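Local structure of type III Pentaketide Synthase (Neurospora crassa, 3EUO) at residues A289-L303 with M310-Y324. The protein probably acts as an acyltransferase of the chalcone and stilbene synthase family, a type III polyketide synthase that builds pentaketides. Residues are numbered along the deposited sequence; the frame is centred on the assembly and turned at random.
Sequences ADFDWAMHPGGATIL and MGLTPEHMRASYDRY
R318 NH1 donates to both D292 OD1, 2.8 Å away, and E315 O, and shows how a buried edge strand can be tied to the helix beside it. Strand 292-295, from the C-terminal half of this thiolase-like fold, is one of the two outermost strands of the chain's mixed sheet; helix 318-324 runs alongside it, their axes 31° apart. R318 NH2 adds the second arm of an end-on salt bridge, 2.9 Å from D292 OD2. The guanidinium nevertheless approaches from above the carboxylate, the two planes 60° apart. The bond to E315 O helps to fix the rotation of the group, while K357 N supplies a second partner for OD2. A leucine in place of R318 would probably leave the D292 carboxylate without its countercharge and E315 O without this side-chain donor.

Backbone and side-chain bonds both join the two segments. W293 N donates to H316 O, and H316, held at ND1 by T313 OG1, uses NE2 to reach A289 O in its ring plane. L312 CD1 sits over the five-membered ring of W293, whose NE1 bonds to P288 O. M317, bent at its last torsion (chi3 -41°), brings CE to 3.8 Å from L303 CB. L303 CD1 stands above the centre of the Y321 ring. Farther on, S320 OG donates in the carbonyl plane to a lone pair of M295 O, only 2.6 Å away.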
ATOM      1  N   ALA A 289     -31.845  -1.564  13.296  1.00 21.94           N
ATOM      2  CA  ALA A 289     -32.245  -0.383  14.062  1.00 21.20           C
ATOM      3  C   ALA A 289     -31.778  -0.410  15.523  1.00 20.57           C
ATOM      4  O   ALA A 289     -31.809   0.618  16.198  1.00 20.13           O
ATOM      5  CB  ALA A 289     -33.764  -0.180  13.980  1.00 21.49           C
ATOM      6  N   ASP A 290     -31.345  -1.579  16.004  1.00 19.75           N
ATOM      7  CA  ASP A 290     -30.806  -1.711  17.365  1.00 19.22           C
ATOM      8  C   ASP A 290     -29.439  -1.049  17.526  1.00 18.52           C
ATOM      9  O   ASP A 290     -29.035  -0.738  18.641  1.00 18.13           O
ATOM     10  CB  ASP A 290     -30.680  -3.189  17.774  1.00 19.60           C
ATOM     11  CG  ASP A 290     -32.027  -3.882  17.956  1.00 20.95           C
ATOM     12  OD1 ASP A 290     -33.056  -3.200  18.154  1.00 21.09           O
ATOM     13  OD2 ASP A 290     -32.052  -5.133  17.917  1.00 22.68           O
ATOM     14  N   PHE A 291     -28.721  -0.859  16.419  1.00 17.64           N
ATOM     15  CA  PHE A 291     -27.338  -0.376  16.471  1.00 17.21           C
ATOM     16  C   PHE A 291     -27.230   1.094  16.112  1.00 17.29           C
ATOM     17  O   PHE A 291     -28.122   1.656  15.464  1.00 16.98           O
ATOM     18  CB  PHE A 291     -26.458  -1.170  15.493  1.00 17.18           C
ATOM     19  CG  PHE A 291     -26.444  -2.647  15.750  1.00 16.69           C
ATOM     20  CD1 PHE A 291     -25.480  -3.210  16.585  1.00 16.62           C
ATOM     21  CD2 PHE A 291     -27.395  -3.476  15.163  1.00 16.68           C
ATOM     22  CE1 PHE A 291     -25.466  -4.582  16.831  1.00 16.07           C
ATOM     23  CE2 PHE A 291     -27.382  -4.855  15.399  1.00 17.39           C
ATOM     24  CZ  PHE A 291     -26.414  -5.404  16.239  1.00 16.17           C
ATOM     25  N   ASP A 292     -26.129   1.708  16.539  1.00 17.05           N
ATOM     26  CA  ASP A 292     -25.679   2.962  15.953  1.00 17.02           C
ATOM     27  C   ASP A 292     -24.870   2.610  14.718  1.00 16.81           C
ATOM     28  O   ASP A 292     -24.207   1.583  14.686  1.00 16.48           O
ATOM     29  CB  ASP A 292     -24.839   3.757  16.944  1.00 16.90           C
ATOM     30  CG  ASP A 292     -25.689   4.646  17.845  1.00 17.83           C
ATOM     31  OD1 ASP A 292     -26.801   5.047  17.420  1.00 18.58           O
ATOM     32  OD2 ASP A 292     -25.244   4.939  18.976  1.00 18.69           O
ATOM     33  N   TRP A 293     -24.940   3.465  13.707  1.00 16.78           N
ATOM     34  CA  TRP A 293     -24.340   3.181  12.417  1.00 16.67           C
ATOM     35  C   TRP A 293     -23.335   4.264  12.030  1.00 16.80           C
ATOM     36  O   TRP A 293     -23.702   5.417  11.774  1.00 16.94           O
ATOM     37  CB  TRP A 293     -25.429   3.046  11.356  1.00 17.19           C
ATOM     38  CG  TRP A 293     -26.110   1.710  11.340  1.00 17.20           C
ATOM     39  CD1 TRP A 293     -27.048   1.251  12.222  1.00 17.59           C
ATOM     40  CD2 TRP A 293     -25.924   0.674  10.374  1.00 17.20           C
ATOM     41  NE1 TRP A 293     -27.447  -0.019  11.869  1.00 17.73           N
ATOM     42  CE2 TRP A 293     -26.766  -0.399  10.742  1.00 17.78           C
ATOM     43  CE3 TRP A 293     -25.113   0.543   9.239  1.00 18.64           C
ATOM     44  CZ2 TRP A 293     -26.831  -1.587  10.007  1.00 17.79           C
ATOM     45  CZ3 TRP A 293     -25.173  -0.638   8.511  1.00 17.98           C
ATOM     46  CH2 TRP A 293     -26.031  -1.685   8.896  1.00 17.67           C
ATOM     47  N   ALA A 294     -22.061   3.888  12.023  1.00 16.45           N
ATOM     48  CA  ALA A 294     -21.002   4.778  11.583  1.00 16.08           C
ATOM     49  C   ALA A 294     -20.777   4.495  10.095  1.00 16.13           C
ATOM     50  O   ALA A 294     -19.941   3.663   9.730  1.00 15.59           O
ATOM     51  CB  ALA A 294     -19.726   4.518  12.386  1.00 16.44           C
ATOM     52  N   MET A 295     -21.550   5.168   9.244  1.00 16.07           N
ATOM     53  CA  MET A 295     -21.434   4.990   7.798  1.00 16.34           C
ATOM     54  C   MET A 295     -20.463   5.998   7.207  1.00 16.22           C
ATOM     55  O   MET A 295     -20.468   7.164   7.601  1.00 16.23           O
ATOM     56  CB  MET A 295     -22.802   5.176   7.132  1.00 16.83           C
ATOM     57  CG  MET A 295     -22.806   4.975   5.616  1.00 19.09           C
ATOM     58  SD  MET A 295     -22.724   3.236   5.122  1.00 26.15           S
ATOM     59  CE  MET A 295     -23.939   2.570   6.265  1.00 18.47           C
ATOM     60  N   HIS A 296     -19.638   5.560   6.258  1.00 15.89           N
ATOM     61  CA  HIS A 296     -18.860   6.508   5.475  1.00 16.38           C
ATOM     62  C   HIS A 296     -19.819   7.205   4.514  1.00 16.32           C
ATOM     63  O   HIS A 296     -20.465   6.541   3.693  1.00 16.21           O
ATOM     64  CB  HIS A 296     -17.738   5.835   4.682  1.00 16.39           C
ATOM     65  CG  HIS A 296     -17.012   6.785   3.781  1.00 17.87           C
ATOM     66  ND1 HIS A 296     -17.071   6.710   2.405  1.00 19.68           N
ATOM     67  CD2 HIS A 296     -16.254   7.869   4.066  1.00 17.48           C
ATOM     68  CE1 HIS A 296     -16.359   7.693   1.883  1.00 18.06           C
ATOM     69  NE2 HIS A 296     -15.849   8.407   2.870  1.00 19.53           N
ATOM     70  N   PRO A 297     -19.923   8.540   4.616  1.00 16.78           N
ATOM     71  CA  PRO A 297     -20.889   9.262   3.796  1.00 17.16           C
ATOM     72  C   PRO A 297     -20.313   9.583   2.416  1.00 17.83           C
ATOM     73  O   PRO A 297     -19.943  10.733   2.144  1.00 17.63           O
ATOM     74  CB  PRO A 297     -21.148  10.524   4.611  1.00 16.98           C
ATOM     75  CG  PRO A 297     -19.833  10.792   5.315  1.00 17.31           C
ATOM     76  CD  PRO A 297     -19.161   9.443   5.504  1.00 16.71           C
ATOM     77  N   GLY A 298     -20.229   8.558   1.568  1.00 18.27           N
ATOM     78  CA  GLY A 298     -19.654   8.686   0.227  1.00 19.60           C
ATOM     79  C   GLY A 298     -20.412   9.676  -0.640  1.00 20.23           C
ATOM     80  O   GLY A 298     -19.818  10.353  -1.482  1.00 20.88           O
ATOM     81  N   GLY A 299     -21.722   9.749  -0.417  1.00 20.62           N
ATOM     82  CA  GLY A 299     -22.625  10.714  -1.057  1.00 21.48           C
ATOM     83  C   GLY A 299     -23.945  10.688  -0.298  1.00 21.73           C
ATOM     84  O   GLY A 299     -24.194   9.761   0.478  1.00 21.88           O
ATOM     85  N   ALA A 300     -24.803  11.686  -0.512  1.00 22.55           N
ATOM     86  CA  ALA A 300     -26.088  11.731   0.196  1.00 22.72           C
ATOM     87  C   ALA A 300     -26.940  10.487  -0.048  1.00 22.71           C
ATOM     88  O   ALA A 300     -27.616  10.011   0.869  1.00 22.82           O
ATOM     89  CB  ALA A 300     -26.866  12.993  -0.140  1.00 22.93           C
ATOM     90  N   THR A 301     -26.886   9.953  -1.271  1.00 22.60           N
ATOM     91  CA  THR A 301     -27.662   8.761  -1.619  1.00 22.29           C
ATOM     92  C   THR A 301     -27.204   7.532  -0.848  1.00 21.68           C
ATOM     93  O   THR A 301     -27.962   6.574  -0.708  1.00 21.52           O
ATOM     94  CB  THR A 301     -27.637   8.447  -3.132  1.00 22.50           C
ATOM     95  OG1 THR A 301     -26.316   8.052  -3.520  1.00 24.36           O
ATOM     96  CG2 THR A 301     -28.063   9.663  -3.947  1.00 23.04           C
ATOM     97  N   ILE A 302     -25.960   7.548  -0.368  1.00 20.91           N
ATOM     98  CA  ILE A 302     -25.438   6.442   0.430  1.00 20.59           C
ATOM     99  C   ILE A 302     -26.137   6.396   1.786  1.00 20.19           C
ATOM    100  O   ILE A 302     -26.535   5.326   2.261  1.00 19.72           O
ATOM    101  CB  ILE A 302     -23.896   6.536   0.628  1.00 20.52           C
ATOM    102  CG1 ILE A 302     -23.168   6.529  -0.727  1.00 21.51           C
ATOM    103  CG2 ILE A 302     -23.393   5.417   1.555  1.00 20.12           C
ATOM    104  CD1 ILE A 302     -23.481   5.333  -1.622  1.00 22.71           C
ATOM    105  N   LEU A 303     -26.285   7.566   2.398  1.00 19.91           N
ATOM    106  CA  LEU A 303     -26.945   7.677   3.689  1.00 19.72           C
ATOM    107  C   LEU A 303     -28.435   7.389   3.575  1.00 19.91           C
ATOM    108  O   LEU A 303     -28.962   6.569   4.324  1.00 20.29           O
ATOM    109  CB  LEU A 303     -26.698   9.046   4.322  1.00 19.62           C
ATOM    110  CG  LEU A 303     -25.226   9.414   4.559  1.00 19.39           C
ATOM    111  CD1 LEU A 303     -25.116  10.818   5.103  1.00 19.98           C
ATOM    112  CD2 LEU A 303     -24.526   8.403   5.479  1.00 17.51           C
ATOM    113  N   MET A 310     -31.881  -0.695   5.307  1.00 20.57           N
ATOM    114  CA  MET A 310     -31.787  -1.314   6.633  1.00 20.67           C
ATOM    115  C   MET A 310     -32.888  -0.852   7.598  1.00 20.56           C
ATOM    116  O   MET A 310     -32.896  -1.246   8.764  1.00 21.21           O
ATOM    117  CB  MET A 310     -30.401  -1.072   7.262  1.00 20.49           C
ATOM    118  CG  MET A 310     -29.175  -1.569   6.459  1.00 21.40           C
ATOM    119  SD  MET A 310     -29.245  -3.269   5.824  1.00 20.65           S
ATOM    120  CE  MET A 310     -29.272  -4.257   7.311  1.00 23.64           C
ATOM    121  N   GLY A 311     -33.807  -0.018   7.117  1.00 20.35           N
ATOM    122  CA  GLY A 311     -34.884   0.515   7.957  1.00 20.27           C
ATOM    123  C   GLY A 311     -34.400   1.375   9.114  1.00 20.12           C
ATOM    124  O   GLY A 311     -34.763   1.128  10.273  1.00 20.46           O
ATOM    125  N   LEU A 312     -33.599   2.395   8.797  1.00 19.77           N
ATOM    126  CA  LEU A 312     -32.978   3.265   9.800  1.00 19.49           C
ATOM    127  C   LEU A 312     -33.485   4.710   9.702  1.00 19.41           C
ATOM    128  O   LEU A 312     -34.028   5.109   8.674  1.00 19.87           O
ATOM    129  CB  LEU A 312     -31.444   3.240   9.647  1.00 19.12           C
ATOM    130  CG  LEU A 312     -30.759   1.869   9.651  1.00 19.36           C
ATOM    131  CD1 LEU A 312     -29.280   1.974   9.271  1.00 19.74           C
ATOM    132  CD2 LEU A 312     -30.917   1.192  11.010  1.00 19.25           C
ATOM    133  N   THR A 313     -33.332   5.468  10.786  1.00 19.08           N
ATOM    134  CA  THR A 313     -33.564   6.911  10.772  1.00 18.83           C
ATOM    135  C   THR A 313     -32.231   7.615  10.525  1.00 18.95           C
ATOM    136  O   THR A 313     -31.174   7.007  10.708  1.00 18.54           O
ATOM    137  CB  THR A 313     -34.154   7.431  12.108  1.00 18.58           C
ATOM    138  OG1 THR A 313     -33.177   7.319  13.152  1.00 18.23           O
ATOM    139  CG2 THR A 313     -35.427   6.665  12.494  1.00 19.38           C
ATOM    140  N   PRO A 314     -32.267   8.903  10.117  1.00 18.90           N
ATOM    141  CA  PRO A 314     -31.010   9.643   9.962  1.00 19.09           C
ATOM    142  C   PRO A 314     -30.224   9.722  11.264  1.00 18.97           C
ATOM    143  O   PRO A 314     -28.994   9.790  11.239  1.00 18.91           O
ATOM    144  CB  PRO A 314     -31.476  11.050   9.568  1.00 19.38           C
ATOM    145  CG  PRO A 314     -32.834  10.877   9.027  1.00 18.99           C
ATOM    146  CD  PRO A 314     -33.436   9.735   9.776  1.00 19.63           C
ATOM    147  N   GLU A 315     -30.935   9.706  12.390  1.00 18.65           N
ATOM    148  CA  GLU A 315     -30.315   9.786  13.700  1.00 18.83           C
ATOM    149  C   GLU A 315     -29.475   8.553  14.025  1.00 18.21           C
ATOM    150  O   GLU A 315     -28.539   8.636  14.822  1.00 18.28           O
ATOM    151  CB  GLU A 315     -31.373  10.023  14.781  1.00 19.26           C
ATOM    152  CG  GLU A 315     -31.898  11.463  14.809  1.00 20.95           C
ATOM    153  CD  GLU A 315     -32.927  11.755  13.724  1.00 24.09           C
ATOM    154  OE1 GLU A 315     -33.514  10.800  13.170  1.00 25.50           O
ATOM    155  OE2 GLU A 315     -33.148  12.951  13.424  1.00 26.83           O
ATOM    156  N   HIS A 316     -29.805   7.426  13.397  1.00 18.02           N
ATOM    157  CA  HIS A 316     -29.007   6.209  13.518  1.00 18.12           C
ATOM    158  C   HIS A 316     -27.595   6.431  12.991  1.00 17.96           C
ATOM    159  O   HIS A 316     -26.650   5.833  13.490  1.00 18.01           O
ATOM    160  CB  HIS A 316     -29.650   5.046  12.774  1.00 18.07           C
ATOM    161  CG  HIS A 316     -30.749   4.377  13.538  1.00 19.93           C
ATOM    162  ND1 HIS A 316     -32.015   4.910  13.639  1.00 21.81           N
ATOM    163  CD2 HIS A 316     -30.770   3.215  14.231  1.00 20.22           C
ATOM    164  CE1 HIS A 316     -32.770   4.107  14.371  1.00 21.67           C
ATOM    165  NE2 HIS A 316     -32.037   3.072  14.744  1.00 21.69           N
ATOM    166  N   MET A 317     -27.472   7.285  11.976  1.00 18.04           N
ATOM    167  CA  MET A 317     -26.177   7.651  11.410  1.00 18.51           C
ATOM    168  C   MET A 317     -25.858   9.137  11.630  1.00 17.46           C
ATOM    169  O   MET A 317     -25.279   9.776  10.754  1.00 17.23           O
ATOM    170  CB  MET A 317     -26.147   7.348   9.909  1.00 18.50           C
ATOM    171  CG  MET A 317     -26.231   5.881   9.539  1.00 19.67           C
ATOM    172  SD  MET A 317     -26.450   5.640   7.753  1.00 21.97           S
ATOM    173  CE  MET A 317     -27.575   6.913   7.394  1.00  7.81           C
ATOM    174  N   ARG A 318     -26.213   9.665  12.803  1.00 16.43           N
ATOM    175  CA  ARG A 318     -26.087  11.103  13.110  1.00 15.85           C
ATOM    176  C   ARG A 318     -24.675  11.692  12.931  1.00 15.40           C
ATOM    177  O   ARG A 318     -24.519  12.824  12.459  1.00 15.66           O
ATOM    178  CB  ARG A 318     -26.604  11.394  14.526  1.00 15.90           C
ATOM    179  CG  ARG A 318     -25.864  10.653  15.632  1.00 15.36           C
ATOM    180  CD  ARG A 318     -26.678  10.646  16.910  1.00 14.79           C
ATOM    181  NE  ARG A 318     -26.103   9.776  17.934  1.00 15.64           N
ATOM    182  CZ  ARG A 318     -26.244   8.452  17.966  1.00 15.93           C
ATOM    183  NH1 ARG A 318     -26.926   7.816  17.018  1.00 15.63           N
ATOM    184  NH2 ARG A 318     -25.694   7.757  18.952  1.00 17.17           N
ATOM    185  N   ALA A 319     -23.656  10.930  13.319  1.00 15.01           N
ATOM    186  CA  ALA A 319     -22.264  11.365  13.155  1.00 14.41           C
ATOM    187  C   ALA A 319     -21.825  11.384  11.680  1.00 14.44           C
ATOM    188  O   ALA A 319     -20.982  12.194  11.287  1.00 14.24           O
ATOM    189  CB  ALA A 319     -21.336  10.496  13.994  1.00 14.19           C
ATOM    190  N   SER A 320     -22.408  10.495  10.878  1.00 14.25           N
ATOM    191  CA  SER A 320     -22.153  10.445   9.436  1.00 14.29           C
ATOM    192  C   SER A 320     -22.724  11.686   8.769  1.00 14.69           C
ATOM    193  O   SER A 320     -22.053  12.327   7.971  1.00 14.91           O
ATOM    194  CB  SER A 320     -22.769   9.191   8.826  1.00 14.40           C
ATOM    195  OG  SER A 320     -22.175   8.022   9.363  1.00 14.93           O
ATOM    196  N   TYR A 321     -23.963  12.028   9.117  1.00 14.87           N
ATOM    197  CA  TYR A 321     -24.570  13.283   8.674  1.00 15.85           C
ATOM    198  C   TYR A 321     -23.777  14.512   9.099  1.00 15.90           C
ATOM    199  O   TYR A 321     -23.588  15.431   8.299  1.00 15.84           O
ATOM    200  CB  TYR A 321     -26.021  13.384   9.154  1.00 16.49           C
ATOM    201  CG  TYR A 321     -26.982  12.731   8.193  1.00 17.21           C
ATOM    202  CD1 TYR A 321     -27.515  11.471   8.455  1.00 17.91           C
ATOM    203  CD2 TYR A 321     -27.343  13.365   7.003  1.00 17.79           C
ATOM    204  CE1 TYR A 321     -28.395  10.864   7.562  1.00 18.92           C
ATOM    205  CE2 TYR A 321     -28.221  12.771   6.104  1.00 19.31           C
ATOM    206  CZ  TYR A 321     -28.743  11.518   6.390  1.00 19.30           C
ATOM    207  OH  TYR A 321     -29.611  10.926   5.500  1.00 19.87           O
ATOM    208  N   ASP A 322     -23.329  14.529  10.351  1.00 15.94           N
ATOM    209  CA  ASP A 322     -22.577  15.653  10.894  1.00 16.20           C
ATOM    210  C   ASP A 322     -21.295  15.903  10.105  1.00 16.19           C
ATOM    211  O   ASP A 322     -20.989  17.043   9.751  1.00 16.32           O
ATOM    212  CB  ASP A 322     -22.243  15.410  12.369  1.00 16.54           C
ATOM    213  CG  ASP A 322     -21.498  16.569  12.990  1.00 17.30           C
ATOM    214  OD1 ASP A 322     -22.166  17.490  13.502  1.00 19.15           O
ATOM    215  OD2 ASP A 322     -20.246  16.559  12.974  1.00 17.87           O
ATOM    216  N   ARG A 323     -20.549  14.831   9.848  1.00 16.15           N
ATOM    217  CA  ARG A 323     -19.319  14.907   9.049  1.00 16.22           C
ATOM    218  C   ARG A 323     -19.595  15.352   7.614  1.00 15.57           C
ATOM    219  O   ARG A 323     -18.953  16.265   7.097  1.00 15.65           O
ATOM    220  CB  ARG A 323     -18.610  13.550   9.048  1.00 16.92           C
ATOM    221  CG  ARG A 323     -17.434  13.471   9.998  1.00 19.03           C
ATOM    222  CD  ARG A 323     -17.844  13.647  11.450  1.00 23.70           C
ATOM    223  NE  ARG A 323     -16.711  14.183  12.194  1.00 29.94           N
ATOM    224  CZ  ARG A 323     -16.569  15.455  12.547  1.00 30.19           C
ATOM    225  NH1 ARG A 323     -17.509  16.349  12.266  1.00 31.78           N
ATOM    226  NH2 ARG A 323     -15.486  15.826  13.204  1.00 32.77           N
ATOM    227  N   TYR A 324     -20.578  14.718   6.994  1.00 15.23           N
ATOM    228  CA  TYR A 324     -20.898  14.960   5.602  1.00 15.05           C
ATOM    229  C   TYR A 324     -21.323  16.409   5.351  1.00 14.84           C
ATOM    230  O   TYR A 324     -20.806  17.075   4.447  1.00 14.33           O
ATOM    231  CB  TYR A 324     -22.000  14.000   5.167  1.00 15.24           C
ATOM    232  CG  TYR A 324     -22.423  14.154   3.726  1.00 15.78           C
ATOM    233  CD1 TYR A 324     -21.601  13.723   2.682  1.00 16.46           C
ATOM    234  CD2 TYR A 324     -23.647  14.722   3.412  1.00 15.76           C
ATOM    235  CE1 TYR A 324     -22.006  13.866   1.349  1.00 17.08           C
ATOM    236  CE2 TYR A 324     -24.056  14.877   2.087  1.00 16.51           C
ATOM    237  CZ  TYR A 324     -23.236  14.449   1.071  1.00 16.19           C
ATOM    238  OH  TYR A 324     -23.654  14.602  -0.224  1.00 17.05           O
TER
HETATM  239  O   HOH W   1     -22.978   7.994  12.585  1.00 19.19           O
HETATM  240  O   HOH W   2     -29.200  11.861   2.839  1.00 30.71           O